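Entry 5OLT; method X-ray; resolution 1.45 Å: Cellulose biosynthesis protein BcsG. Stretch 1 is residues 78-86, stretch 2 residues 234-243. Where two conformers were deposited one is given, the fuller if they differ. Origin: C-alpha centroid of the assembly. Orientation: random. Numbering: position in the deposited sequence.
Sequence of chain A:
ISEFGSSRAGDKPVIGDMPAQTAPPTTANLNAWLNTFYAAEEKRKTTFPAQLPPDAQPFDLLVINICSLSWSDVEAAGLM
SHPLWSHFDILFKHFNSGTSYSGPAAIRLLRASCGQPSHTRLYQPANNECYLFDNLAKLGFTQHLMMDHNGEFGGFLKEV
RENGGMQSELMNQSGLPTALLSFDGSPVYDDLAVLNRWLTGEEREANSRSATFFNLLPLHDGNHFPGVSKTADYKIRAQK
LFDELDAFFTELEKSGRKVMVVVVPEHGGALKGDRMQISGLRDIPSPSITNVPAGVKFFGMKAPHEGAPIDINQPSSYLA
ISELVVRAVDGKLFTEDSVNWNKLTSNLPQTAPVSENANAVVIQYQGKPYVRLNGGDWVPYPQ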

# COMPACT_ATOMS: atom_id res chain seq x y z
N GLY A 78 -6.24 -17.23 -10.89
CA GLY A 78 -7.59 -17.80 -10.63
C GLY A 78 -8.06 -17.61 -9.20
O GLY A 78 -8.78 -18.45 -8.67
N LEU A 79 -7.64 -16.54 -8.54
CA LEU A 79 -7.94 -16.35 -7.13
C LEU A 79 -8.85 -15.15 -6.81
O LEU A 79 -8.91 -14.73 -5.67
CB LEU A 79 -6.61 -16.28 -6.33
CG LEU A 79 -5.85 -17.61 -6.33
CD1 LEU A 79 -4.52 -17.38 -5.64
CD2 LEU A 79 -6.64 -18.66 -5.58
N MET A 80 -9.58 -14.63 -7.81
CA MET A 80 -10.49 -13.52 -7.57
C MET A 80 -11.64 -13.86 -6.62
O MET A 80 -12.16 -12.97 -5.95
CB MET A 80 -11.06 -13.01 -8.89
CG MET A 80 -10.01 -12.37 -9.77
SD MET A 80 -9.40 -10.81 -9.10
CE MET A 80 -10.80 -9.74 -9.44
N SER A 81 -11.97 -15.14 -6.50
CA SER A 81 -13.06 -15.51 -5.60
C SER A 81 -12.58 -16.08 -4.27
O SER A 81 -13.38 -16.61 -3.48
CB SER A 81 -14.01 -16.50 -6.28
OG SER A 81 -13.32 -17.67 -6.63
N HIS A 82 -11.27 -15.96 -3.99
CA HIS A 82 -10.80 -16.35 -2.68
C HIS A 82 -11.59 -15.57 -1.60
O HIS A 82 -11.79 -14.37 -1.77
CB HIS A 82 -9.30 -16.07 -2.51
CG HIS A 82 -8.75 -16.74 -1.29
ND1 HIS A 82 -8.97 -16.26 -0.02
CD2 HIS A 82 -8.08 -17.92 -1.15
CE1 HIS A 82 -8.44 -17.11 0.86
NE2 HIS A 82 -7.88 -18.11 0.19
N PRO A 83 -12.04 -16.25 -0.52
CA PRO A 83 -12.83 -15.58 0.50
C PRO A 83 -12.16 -14.36 1.13
O PRO A 83 -12.87 -13.49 1.61
CB PRO A 83 -13.03 -16.66 1.58
CG PRO A 83 -12.74 -17.96 0.93
CD PRO A 83 -11.95 -17.72 -0.31
N LEU A 84 -10.83 -14.25 1.10
CA LEU A 84 -10.14 -13.09 1.72
C LEU A 84 -10.72 -11.78 1.19
O LEU A 84 -10.95 -10.85 1.97
CB LEU A 84 -8.63 -13.15 1.44
CG LEU A 84 -7.82 -11.94 1.96
CD1 LEU A 84 -7.79 -11.94 3.48
CD2 LEU A 84 -6.44 -12.02 1.34
N TRP A 85 -10.97 -11.69 -0.12
CA TRP A 85 -11.37 -10.41 -0.69
C TRP A 85 -12.67 -9.93 -0.12
O TRP A 85 -12.85 -8.74 0.02
CB TRP A 85 -11.42 -10.42 -2.23
CG TRP A 85 -10.16 -11.00 -2.81
CD1 TRP A 85 -10.06 -12.14 -3.56
CD2 TRP A 85 -8.84 -10.48 -2.67
NE1 TRP A 85 -8.76 -12.38 -3.87
CE2 TRP A 85 -7.98 -11.37 -3.36
CE3 TRP A 85 -8.27 -9.34 -2.02
CZ2 TRP A 85 -6.60 -11.18 -3.41
CZ3 TRP A 85 -6.90 -9.17 -2.09
CH2 TRP A 85 -6.09 -10.09 -2.77
N SER A 86 -13.55 -10.87 0.20
CA SER A 86 -14.85 -10.53 0.71
C SER A 86 -14.82 -10.14 2.19
O SER A 86 -15.84 -9.66 2.70
CB SER A 86 -15.83 -11.70 0.45
OG SER A 86 -15.54 -12.77 1.31
N TYR A 234 3.05 -20.13 -8.25
CA TYR A 234 2.52 -18.87 -7.71
C TYR A 234 1.11 -19.06 -7.11
O TYR A 234 0.84 -18.54 -6.01
CB TYR A 234 2.49 -17.79 -8.78
CG TYR A 234 2.04 -16.41 -8.27
CD1 TYR A 234 0.69 -16.07 -8.17
CD2 TYR A 234 2.98 -15.44 -7.93
CE1 TYR A 234 0.28 -14.84 -7.68
CE2 TYR A 234 2.59 -14.19 -7.46
CZ TYR A 234 1.23 -13.90 -7.37
OH TYR A 234 0.82 -12.67 -6.91
N LYS A 235 0.21 -19.76 -7.80
CA LYS A 235 -1.14 -19.85 -7.26
C LYS A 235 -1.17 -20.68 -5.96
O LYS A 235 -2.00 -20.41 -5.09
CB LYS A 235 -2.15 -20.36 -8.28
CG LYS A 235 -2.02 -21.81 -8.68
CD LYS A 235 -3.15 -22.22 -9.65
CE LYS A 235 -3.05 -21.60 -11.03
NZ LYS A 235 -1.71 -21.66 -11.67
N ILE A 236 -0.25 -21.65 -5.82
CA ILE A 236 -0.16 -22.39 -4.56
C ILE A 236 0.31 -21.48 -3.42
O ILE A 236 -0.30 -21.47 -2.34
CB ILE A 236 0.81 -23.59 -4.71
CG1 ILE A 236 0.22 -24.63 -5.68
CG2 ILE A 236 1.18 -24.21 -3.34
CD1 ILE A 236 -1.01 -25.39 -5.15
N ARG A 237 1.33 -20.66 -3.70
CA ARG A 237 1.82 -19.74 -2.68
C ARG A 237 0.79 -18.68 -2.33
O ARG A 237 0.68 -18.27 -1.16
CB ARG A 237 3.14 -19.13 -3.12
CG ARG A 237 4.28 -20.15 -3.09
CD ARG A 237 5.55 -19.50 -3.57
NE ARG A 237 5.52 -19.35 -5.02
CZ ARG A 237 6.10 -18.36 -5.70
NH1 ARG A 237 6.60 -17.30 -5.05
NH2 ARG A 237 6.07 -18.37 -7.03
N ALA A 238 0.08 -18.19 -3.35
CA ALA A 238 -0.91 -17.12 -3.10
C ALA A 238 -2.10 -17.69 -2.33
O ALA A 238 -2.55 -17.06 -1.37
CB ALA A 238 -1.34 -16.48 -4.41
N GLN A 239 -2.60 -18.88 -2.71
CA GLN A 239 -3.64 -19.52 -1.92
C GLN A 239 -3.20 -19.72 -0.47
O GLN A 239 -4.00 -19.46 0.45
CB GLN A 239 -3.99 -20.87 -2.57
CG GLN A 239 -5.02 -21.67 -1.78
CD GLN A 239 -6.45 -21.15 -1.91
OE1 GLN A 239 -6.84 -20.60 -2.98
NE2 GLN A 239 -7.26 -21.37 -0.86
N LYS A 240 -1.97 -20.20 -0.26
CA LYS A 240 -1.46 -20.42 1.09
C LYS A 240 -1.45 -19.12 1.87
O LYS A 240 -1.90 -19.07 3.02
CB LYS A 240 -0.05 -21.02 1.01
CG LYS A 240 0.67 -21.17 2.35
CD LYS A 240 1.99 -21.90 2.11
CE LYS A 240 2.81 -22.11 3.38
NZ LYS A 240 2.51 -23.38 4.05
N LEU A 241 -0.94 -18.05 1.24
CA LEU A 241 -0.91 -16.75 1.91
C LEU A 241 -2.32 -16.25 2.25
O LEU A 241 -2.56 -15.79 3.36
CB LEU A 241 -0.21 -15.71 1.01
CG LEU A 241 -0.23 -14.27 1.56
CD1 LEU A 241 0.45 -14.15 2.93
CD2 LEU A 241 0.42 -13.34 0.55
N PHE A 242 -3.23 -16.35 1.28
CA PHE A 242 -4.56 -15.82 1.51
C PHE A 242 -5.29 -16.64 2.57
O PHE A 242 -6.01 -16.08 3.39
CB PHE A 242 -5.37 -15.78 0.22
CG PHE A 242 -4.76 -14.92 -0.88
CD1 PHE A 242 -3.80 -13.94 -0.62
CD2 PHE A 242 -5.20 -15.10 -2.20
CE1 PHE A 242 -3.27 -13.21 -1.67
CE2 PHE A 242 -4.66 -14.36 -3.25
CZ PHE A 242 -3.70 -13.40 -2.97
N ASP A 243 -5.08 -17.96 2.58
CA ASP A 243 -5.65 -18.80 3.64
C ASP A 243 -5.07 -18.45 5.01
O ASP A 243 -5.82 -18.41 6.01
CB ASP A 243 -5.40 -20.28 3.33
CG ASP A 243 -6.35 -20.82 2.24
OD1 ASP A 243 -7.40 -20.18 1.95
OD2 ASP A 243 -6.02 -21.92 1.69

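The rule of this contact is one large knob in a pocket whose two aromatic walls are hydrogen-bonded. The knob is Phe-242, on the helix of stretch 2; its CA-to-CB bond points toward the other stretch, and with 120 Å² covered it gives more surface to the contact than any other residue. The pocket comes from a loop with a type I turn from Leu-79 to His-82 and from the residues just after it; Leu-79, His-82, Leu-84 and Trp-85 all reach the same phenyl ring.

The aromatic walls meet the knob in different ways, and the leucines pack methyls on its ring. The His-82 ring lies over the root of the phenylalanine: Phe-242 CB sits 3.4 Å from the centroid of the His-82 imidazole, only 12° off the ring normal, a CH-pi contact. Beyond that methylene, the edge of the Phe-242 ring turns toward the His-82 face, with planes at 74°. Trp-85 reverses the roles, presenting its edge to the face of Phe-242, and Trp-85 CZ2 comes within 3.7 Å of Phe-242 CZ. Its CA-to-CB bond points sideways; the length of the indole carries it to the tip of the knob. Leu-84 CD2 packs 3.8 Å from Phe-242 CD1, and Leu-79 CD1 lies 3.9 Å from Phe-242 CE2.

Leu-79 is also a bump in its own right. It fits where the helix surface is low, at Ala-238, where Leu-79 CD1 lies 3.5 Å from Ala-238 CB. The other methyl, Leu-79 CD2, lies 3.3 Å from Gln-239 OE1, so the aliphatic part of the contact runs directly into its polar border.

The contact has groups that are oriented as well as packed. His-82 uses both nitrogens: His-82 ND1 accepts from Leu-84 N at 3.0 Å, capping the turn that leads into the next helix, while His-82 NE2 donates to Asp-243 OD1 at 2.8 Å across the contact. With both nitrogens bonded at the ring edge, Phe-242 CB sits over one face. Asp-243 starts away from the loop, yet its carboxylate comes back to the imidazole edge. Asp-243 OD2 accepts from Gln-239 NE2 at 2.9 Å, one helical turn earlier, so both carboxylate oxygens are engaged. Trp-85 is tethered likewise, Trp-85 NE1 donating to Leu-79 O at 3.0 Å; Leu-79 O also accepts from His-82 N at 3.1 Å, tying the indole to the turn. For a designer, the lesson is that the aromatic walls are also polar-bonded at their nitrogens, and the apolar knob packs against them and the two leucines.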